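Local coordinates for protein CalG4 (Micromonospora echinospora, PDB 3IA7) that adopts the two-domain GT-B fold, each domain Rossmann-like and built round a parallel beta sheet, and carries bound calcium ions in the crystal, at residues V106-F111 against E184-T189; N137-L142 against A201-E206; E145-K148 against H154-D157. All blocks are in the same frame, centred on the assembly; numbering follows the deposited sequence.

Interaction 1: residues V106-F111 against E184-T189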
# COMPACT_ATOMS: atom_id res chain seq x y z
N VAL A 106 20.14 13.57 8.60
CA VAL A 106 18.87 14.00 9.21
C VAL A 106 17.85 14.16 8.09
O VAL A 106 18.10 14.88 7.09
CB VAL A 106 19.06 15.36 9.98
CG1 VAL A 106 17.72 15.93 10.53
CG2 VAL A 106 20.10 15.17 11.13
N VAL A 107 16.76 13.44 8.15
CA VAL A 107 15.73 13.61 7.12
C VAL A 107 14.58 14.21 7.91
O VAL A 107 14.12 13.61 8.89
CB VAL A 107 15.35 12.25 6.52
CG1 VAL A 107 14.19 12.43 5.49
CG2 VAL A 107 16.56 11.58 5.82
N TYR A 108 14.12 15.39 7.54
CA TYR A 108 13.02 16.02 8.30
C TYR A 108 11.86 16.40 7.39
O TYR A 108 12.03 16.87 6.23
CB TYR A 108 13.53 17.28 9.02
CG TYR A 108 14.09 18.36 8.08
CD1 TYR A 108 13.26 19.40 7.59
CD2 TYR A 108 15.44 18.39 7.71
CE1 TYR A 108 13.75 20.38 6.72
CE2 TYR A 108 15.96 19.44 6.81
CZ TYR A 108 15.06 20.42 6.35
OH TYR A 108 15.47 21.45 5.51
N ASP A 109 10.66 16.25 7.93
CA ASP A 109 9.48 16.77 7.23
C ASP A 109 9.48 18.27 7.32
O ASP A 109 10.03 18.87 8.26
CB ASP A 109 8.19 16.20 7.85
CG ASP A 109 6.92 16.78 7.22
OD1 ASP A 109 6.59 16.31 6.12
OD2 ASP A 109 6.28 17.70 7.82
N VAL A 110 8.86 18.91 6.34
CA VAL A 110 8.81 20.39 6.30
C VAL A 110 8.15 21.05 7.54
O VAL A 110 8.59 22.12 7.96
CB VAL A 110 8.18 20.90 4.99
CG1 VAL A 110 6.71 20.49 4.92
CG2 VAL A 110 8.35 22.46 4.84
N PHE A 111 7.17 20.41 8.15
CA PHE A 111 6.56 21.04 9.35
C PHE A 111 7.61 21.23 10.49
O PHE A 111 7.80 22.36 10.98
CB PHE A 111 5.35 20.23 9.80
CG PHE A 111 4.67 20.77 11.07
CD1 PHE A 111 3.39 21.31 11.00
CD2 PHE A 111 5.31 20.71 12.30
CE1 PHE A 111 2.77 21.83 12.19
CE2 PHE A 111 4.71 21.23 13.48
CZ PHE A 111 3.44 21.76 13.41
N GLU A 184 15.46 29.44 3.43
CA GLU A 184 16.59 28.74 2.83
C GLU A 184 16.20 27.37 2.29
O GLU A 184 15.39 26.68 2.90
CB GLU A 184 17.72 28.58 3.85
CG GLU A 184 18.38 29.92 4.10
CD GLU A 184 19.55 29.78 5.03
OE1 GLU A 184 19.35 29.47 6.19
OE2 GLU A 184 20.68 30.02 4.58
N ILE A 185 16.82 26.99 1.19
CA ILE A 185 16.50 25.73 0.46
C ILE A 185 17.45 24.62 0.90
O ILE A 185 18.68 24.82 0.98
CB ILE A 185 16.61 25.98 -1.07
CG1 ILE A 185 15.54 27.02 -1.46
CG2 ILE A 185 16.58 24.64 -1.89
CD1 ILE A 185 15.47 27.40 -2.96
N GLU A 186 16.90 23.47 1.21
CA GLU A 186 17.68 22.29 1.62
C GLU A 186 18.55 21.72 0.50
O GLU A 186 18.27 21.94 -0.67
CB GLU A 186 16.74 21.19 2.18
CG GLU A 186 17.51 20.18 3.06
CD GLU A 186 18.47 20.87 4.05
OE1 GLU A 186 18.01 21.37 5.09
OE2 GLU A 186 19.68 20.96 3.76
N GLY A 187 19.65 21.05 0.86
CA GLY A 187 20.54 20.43 -0.17
C GLY A 187 19.78 19.44 -1.06
O GLY A 187 20.11 19.27 -2.25
N LEU A 188 18.78 18.76 -0.48
CA LEU A 188 17.85 17.85 -1.20
C LEU A 188 16.46 17.94 -0.58
O LEU A 188 16.30 17.94 0.65
CB LEU A 188 18.34 16.37 -1.18
CG LEU A 188 17.38 15.32 -1.81
CD1 LEU A 188 17.26 15.55 -3.36
CD2 LEU A 188 17.78 13.86 -1.44
N THR A 189 15.44 18.04 -1.44
CA THR A 189 14.06 18.05 -1.00
C THR A 189 13.31 16.99 -1.82
O THR A 189 13.33 17.05 -3.06
CB THR A 189 13.40 19.45 -1.21
OG1 THR A 189 14.14 20.46 -0.45
CG2 THR A 189 11.94 19.42 -0.66
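The hydroxyl of Tyr108 is gripped by two groups: it gives its proton to Glu186 OE1, with only 2.6 Å from Tyr108 OH to Glu186 OE1, and it takes a hydrogen bond from Arg129. The acceptor oxygen sits at the edge of the phenol ring, in its plane, and offers its anti lone pair, the one turned away from OE2. Ring and carboxylate planes stand 85° apart, and the acid's CG also reaches the hydroxyl, 3.4 Å from Glu186 CG to Tyr108 OH. A bend at chi2 (46°) folds Glu186 back on its own backbone, where OE2 accepts the amide of the next residue, 2.9 Å from Gly187 N to Glu186 OE2. Both oxygens are thus tied, which limits rotation of the carboxylate. Strand 105-109 belongs to the parallel sheet of the N-terminal Rossmann-like domain, and 184-189 leads into strand 189-191 of the same sheet. Strand 127-131 runs between the two, and the tyrosine reaches across it, touching Ala127 on the way; a long, rigid side chain with a polar end suits that reach. Arg117, from helix 113-123, touches both partners; with Arg129 it would be expected to keep the acid ionised. At the strand end, Asp109 OD2 forms an Asx turn by accepting Phe111 N at 2.9 Å, and the same oxygen is hydrogen-bonded to His17.

Interaction 2: residues N137-L142 against A201-E206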
# COMPACT_ATOMS: atom_id res chain seq x y z
N ASN A 137 10.20 27.83 -3.19
CA ASN A 137 11.47 28.44 -3.56
C ASN A 137 11.24 29.94 -3.72
O ASN A 137 10.18 30.47 -3.36
CB ASN A 137 12.07 27.78 -4.84
CG ASN A 137 11.22 28.04 -6.11
OD1 ASN A 137 10.25 28.79 -6.08
ND2 ASN A 137 11.60 27.39 -7.23
N GLU A 138 12.17 30.64 -4.36
CA GLU A 138 12.00 32.10 -4.48
C GLU A 138 10.81 32.53 -5.34
O GLU A 138 10.38 33.68 -5.29
CB GLU A 138 13.30 32.75 -4.94
CG GLU A 138 13.60 32.50 -6.41
CD GLU A 138 14.40 31.21 -6.68
OE1 GLU A 138 14.39 30.24 -5.86
OE2 GLU A 138 15.06 31.19 -7.77
N HIS A 139 10.27 31.60 -6.13
CA HIS A 139 9.16 31.88 -7.03
C HIS A 139 7.80 31.63 -6.44
O HIS A 139 6.80 32.24 -6.87
CB HIS A 139 9.32 31.07 -8.33
CG HIS A 139 10.51 31.49 -9.11
ND1 HIS A 139 11.75 30.94 -8.92
CD2 HIS A 139 10.67 32.51 -9.99
CE1 HIS A 139 12.62 31.55 -9.70
NE2 HIS A 139 12.00 32.52 -10.34
N TYR A 140 7.75 30.72 -5.47
CA TYR A 140 6.49 30.20 -4.96
C TYR A 140 6.62 29.64 -3.57
O TYR A 140 7.55 28.90 -3.25
CB TYR A 140 5.89 29.11 -5.87
CG TYR A 140 4.60 28.54 -5.30
CD1 TYR A 140 3.39 29.24 -5.43
CD2 TYR A 140 4.59 27.32 -4.63
CE1 TYR A 140 2.23 28.75 -4.89
CE2 TYR A 140 3.42 26.82 -4.09
CZ TYR A 140 2.24 27.56 -4.23
OH TYR A 140 1.08 27.06 -3.71
N SER A 141 5.67 30.02 -2.72
CA SER A 141 5.61 29.48 -1.40
C SER A 141 4.12 29.45 -1.04
O SER A 141 3.47 30.48 -0.98
CB SER A 141 6.41 30.33 -0.40
OG SER A 141 6.19 29.80 0.91
N LEU A 142 3.58 28.25 -0.86
CA LEU A 142 2.17 28.13 -0.51
C LEU A 142 1.86 28.91 0.78
O LEU A 142 0.86 29.63 0.84
CB LEU A 142 1.77 26.66 -0.34
CG LEU A 142 0.46 26.37 0.36
CD1 LEU A 142 -0.71 26.99 -0.44
CD2 LEU A 142 0.31 24.88 0.57
N ALA A 201 6.54 24.69 -11.30
CA ALA A 201 7.36 23.51 -11.37
C ALA A 201 8.68 23.74 -12.15
O ALA A 201 9.73 23.28 -11.71
CB ALA A 201 6.53 22.31 -12.01
N GLU A 202 8.63 24.48 -13.26
CA GLU A 202 9.82 24.72 -14.12
C GLU A 202 10.97 25.46 -13.43
O GLU A 202 12.10 25.43 -13.91
CB GLU A 202 9.44 25.44 -15.43
CG GLU A 202 9.07 26.92 -15.27
CD GLU A 202 8.57 27.53 -16.56
OE1 GLU A 202 7.93 26.82 -17.36
OE2 GLU A 202 8.80 28.71 -16.77
N THR A 203 10.64 26.14 -12.32
CA THR A 203 11.59 26.98 -11.61
C THR A 203 12.35 26.18 -10.55
O THR A 203 13.26 26.70 -9.92
CB THR A 203 10.86 28.18 -10.93
OG1 THR A 203 10.07 27.69 -9.83
CG2 THR A 203 10.01 28.91 -11.93
N PHE A 204 11.98 24.92 -10.35
CA PHE A 204 12.59 24.11 -9.28
C PHE A 204 13.81 23.37 -9.80
O PHE A 204 13.68 22.55 -10.74
CB PHE A 204 11.54 23.15 -8.60
CG PHE A 204 10.59 23.88 -7.69
CD1 PHE A 204 10.88 24.04 -6.31
CD2 PHE A 204 9.46 24.49 -8.24
CE1 PHE A 204 10.04 24.80 -5.49
CE2 PHE A 204 8.60 25.24 -7.46
CZ PHE A 204 8.88 25.39 -6.04
N ASP A 205 14.97 23.65 -9.22
CA ASP A 205 16.20 23.05 -9.71
C ASP A 205 16.40 21.59 -9.27
O ASP A 205 15.54 21.02 -8.61
CB ASP A 205 17.44 23.93 -9.45
CG ASP A 205 17.77 24.10 -7.99
OD1 ASP A 205 17.39 23.25 -7.14
OD2 ASP A 205 18.41 25.12 -7.65
N GLU A 206 17.57 21.04 -9.57
CA GLU A 206 17.81 19.62 -9.35
C GLU A 206 17.85 19.23 -7.85
O GLU A 206 17.80 18.05 -7.57
CB GLU A 206 19.10 19.13 -10.05
CG GLU A 206 20.33 19.89 -9.62
CD GLU A 206 20.34 21.31 -10.21
OE1 GLU A 206 19.66 21.55 -11.24
OE2 GLU A 206 20.99 22.20 -9.60
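Thr203 closes the short 3-10 segment 201-203 and meets two side chains of 137-142. Its hydroxyl accepts a nearly straight hydrogen bond (177°) from the amide of Asn137, 3.0 Å from Asn137 ND2 to Thr203 OG1, with the oxygen lying in the amide plane; the same hydroxyl is also hydrogen-bonded to the carbonyl of Phe200. On its carbon side the threonine lies over one face of the His139 ring, a CH-pi contact with Thr203 CB 3.9 Å from the ring centroid and the methyl CG2 over the same ring toward its rim. A residue with both a hydroxyl and a methyl branch suits this double role. Phe204 follows, its amide tied to Ala201 O. Its CG lies beside its own backbone N (chi1 -74°), a setting that brings the ring flat against the Asn137 amide. The two planes are only 5° apart, and Asn137 ND2 stands 3.3 Å above the ring plane, over its centre, an amide-aromatic stack; Phe208 also pairs edge-to-face with Phe204. Asparagine fits because its second end is needed too: Asn137 OD1 takes the backbone amide of His139, 2.8 Å from His139 N to Asn137 OD1, which makes an Asx turn in the loop leading to helix 142-150.

Interaction 3: residues E145-K148 against H154-D157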
# COMPACT_ATOMS: atom_id res chain seq x y z
N GLU A 145 1.49 32.50 0.39
CA GLU A 145 0.22 32.83 -0.30
C GLU A 145 -0.96 32.75 0.67
O GLU A 145 -1.90 33.53 0.57
CB GLU A 145 -0.05 31.93 -1.53
CG GLU A 145 0.96 32.06 -2.68
CD GLU A 145 1.21 33.50 -3.11
OE1 GLU A 145 0.31 34.10 -3.73
OE2 GLU A 145 2.30 34.05 -2.83
N LEU A 146 -0.91 31.80 1.60
CA LEU A 146 -1.96 31.64 2.60
C LEU A 146 -2.01 32.82 3.60
O LEU A 146 -3.08 33.44 3.81
CB LEU A 146 -1.80 30.33 3.36
CG LEU A 146 -2.15 29.11 2.49
CD1 LEU A 146 -1.92 27.87 3.34
CD2 LEU A 146 -3.62 29.21 1.94
N TRP A 147 -0.86 33.13 4.19
CA TRP A 147 -0.72 34.30 5.07
C TRP A 147 -1.22 35.54 4.33
O TRP A 147 -2.00 36.35 4.86
CB TRP A 147 0.73 34.44 5.55
CG TRP A 147 1.17 33.30 6.42
CD1 TRP A 147 0.40 32.61 7.29
CD2 TRP A 147 2.50 32.71 6.51
NE1 TRP A 147 1.14 31.61 7.91
CE2 TRP A 147 2.43 31.66 7.45
CE3 TRP A 147 3.73 32.97 5.88
CZ2 TRP A 147 3.54 30.84 7.78
CZ3 TRP A 147 4.85 32.16 6.22
CH2 TRP A 147 4.73 31.10 7.16
N LYS A 148 -0.78 35.68 3.08
CA LYS A 148 -1.15 36.81 2.26
C LYS A 148 -2.69 36.91 2.11
O LYS A 148 -3.30 37.99 2.29
CB LYS A 148 -0.48 36.68 0.89
CG LYS A 148 -0.19 37.99 0.13
CD LYS A 148 0.88 37.80 -0.97
CE LYS A 148 2.10 36.97 -0.45
NZ LYS A 148 3.25 36.76 -1.43
N HIS A 154 3.91 37.42 8.18
CA HIS A 154 4.83 36.28 8.23
C HIS A 154 5.12 36.09 9.73
O HIS A 154 5.30 37.07 10.45
CB HIS A 154 6.13 36.60 7.46
CG HIS A 154 6.99 35.38 7.20
ND1 HIS A 154 7.69 34.73 8.20
CD2 HIS A 154 7.27 34.71 6.05
CE1 HIS A 154 8.33 33.70 7.68
NE2 HIS A 154 8.09 33.66 6.38
N PRO A 155 5.17 34.82 10.22
CA PRO A 155 5.52 34.62 11.63
C PRO A 155 6.82 35.30 12.03
O PRO A 155 6.96 35.72 13.17
CB PRO A 155 5.67 33.08 11.77
CG PRO A 155 5.57 32.54 10.41
CD PRO A 155 4.85 33.55 9.55
N ALA A 156 7.76 35.42 11.11
CA ALA A 156 9.07 36.05 11.41
C ALA A 156 8.90 37.53 11.65
O ALA A 156 9.75 38.15 12.29
CB ALA A 156 10.04 35.81 10.27
N ASP A 157 7.78 38.09 11.17
CA ASP A 157 7.45 39.50 11.36
C ASP A 157 6.55 39.78 12.56
O ASP A 157 6.13 40.93 12.80
CB ASP A 157 6.81 40.05 10.09
CG ASP A 157 7.82 40.22 8.96
OD1 ASP A 157 8.99 40.52 9.28
OD2 ASP A 157 7.44 40.06 7.76
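The six-membered ring of Trp147 meets two consecutive residues, Pro155 over one face and the His154 ring at its CZ3 atom. Pro155 CD lies 3.4 Å from the centroid of that ring and almost on its normal, a well-centred CH-pi contact; a carbon bonded to the peptide nitrogen, with its slightly positive hydrogens, is well matched to an electron-rich indole. Toward His154 the tryptophan presents its edge: CZ3 stands over the imidazole face, with 3.5 Å from Trp147 CZ3 to His154 CD2. Ring centroids are 4.8 Å apart and the planes 64° apart, an edge-to-face pair. These contacts join helix 142-150 to the turn before helix 159-170, within the long connection, carrying three helices, between strands 127-131 and 189-191 of the N-terminal domain. With CG beside its backbone N (chi1 -65°), Trp147 leans off the helix toward the turn. His154 has CG on the far side from its own N (chi1 -167°), which lets ND1 accept the amide of Ala156, 3.0 Å from Ala156 N to His154 ND1, exactly in the imidazole plane. That in-plane bond helps to set the ring's rotation, with a face turned to the indole. Trp182 of helix 178-182 adds a second edge-to-face partner to His154 and also touches Pro155. On the helix, Lys148 NZ forms a salt bridge with Glu145 OE2, one turn back.

All three contacts lie in the N-terminal domain. The segments of interactions 1 and 2 alternate along the chain; their centres are 14 Å apart, and Ile185 joins them, its CD1 packing 3.9 Å from Asn137 CB, so the loop that supplies Glu186 also packs on the residue that starts the Asx turn of 137-142. Interaction 3 falls within the chain enclosed by both of the others. It adjoins interaction 2 where Tyr140 CE1 lies 4.2 Å from Glu145 CG, although their centres are 18 Å apart, and it keeps about 9 Å between nearest atoms from interaction 1. The calcium sites, at Leu42 with Glu46 and at Gln225 with His297, use no residue of these segments.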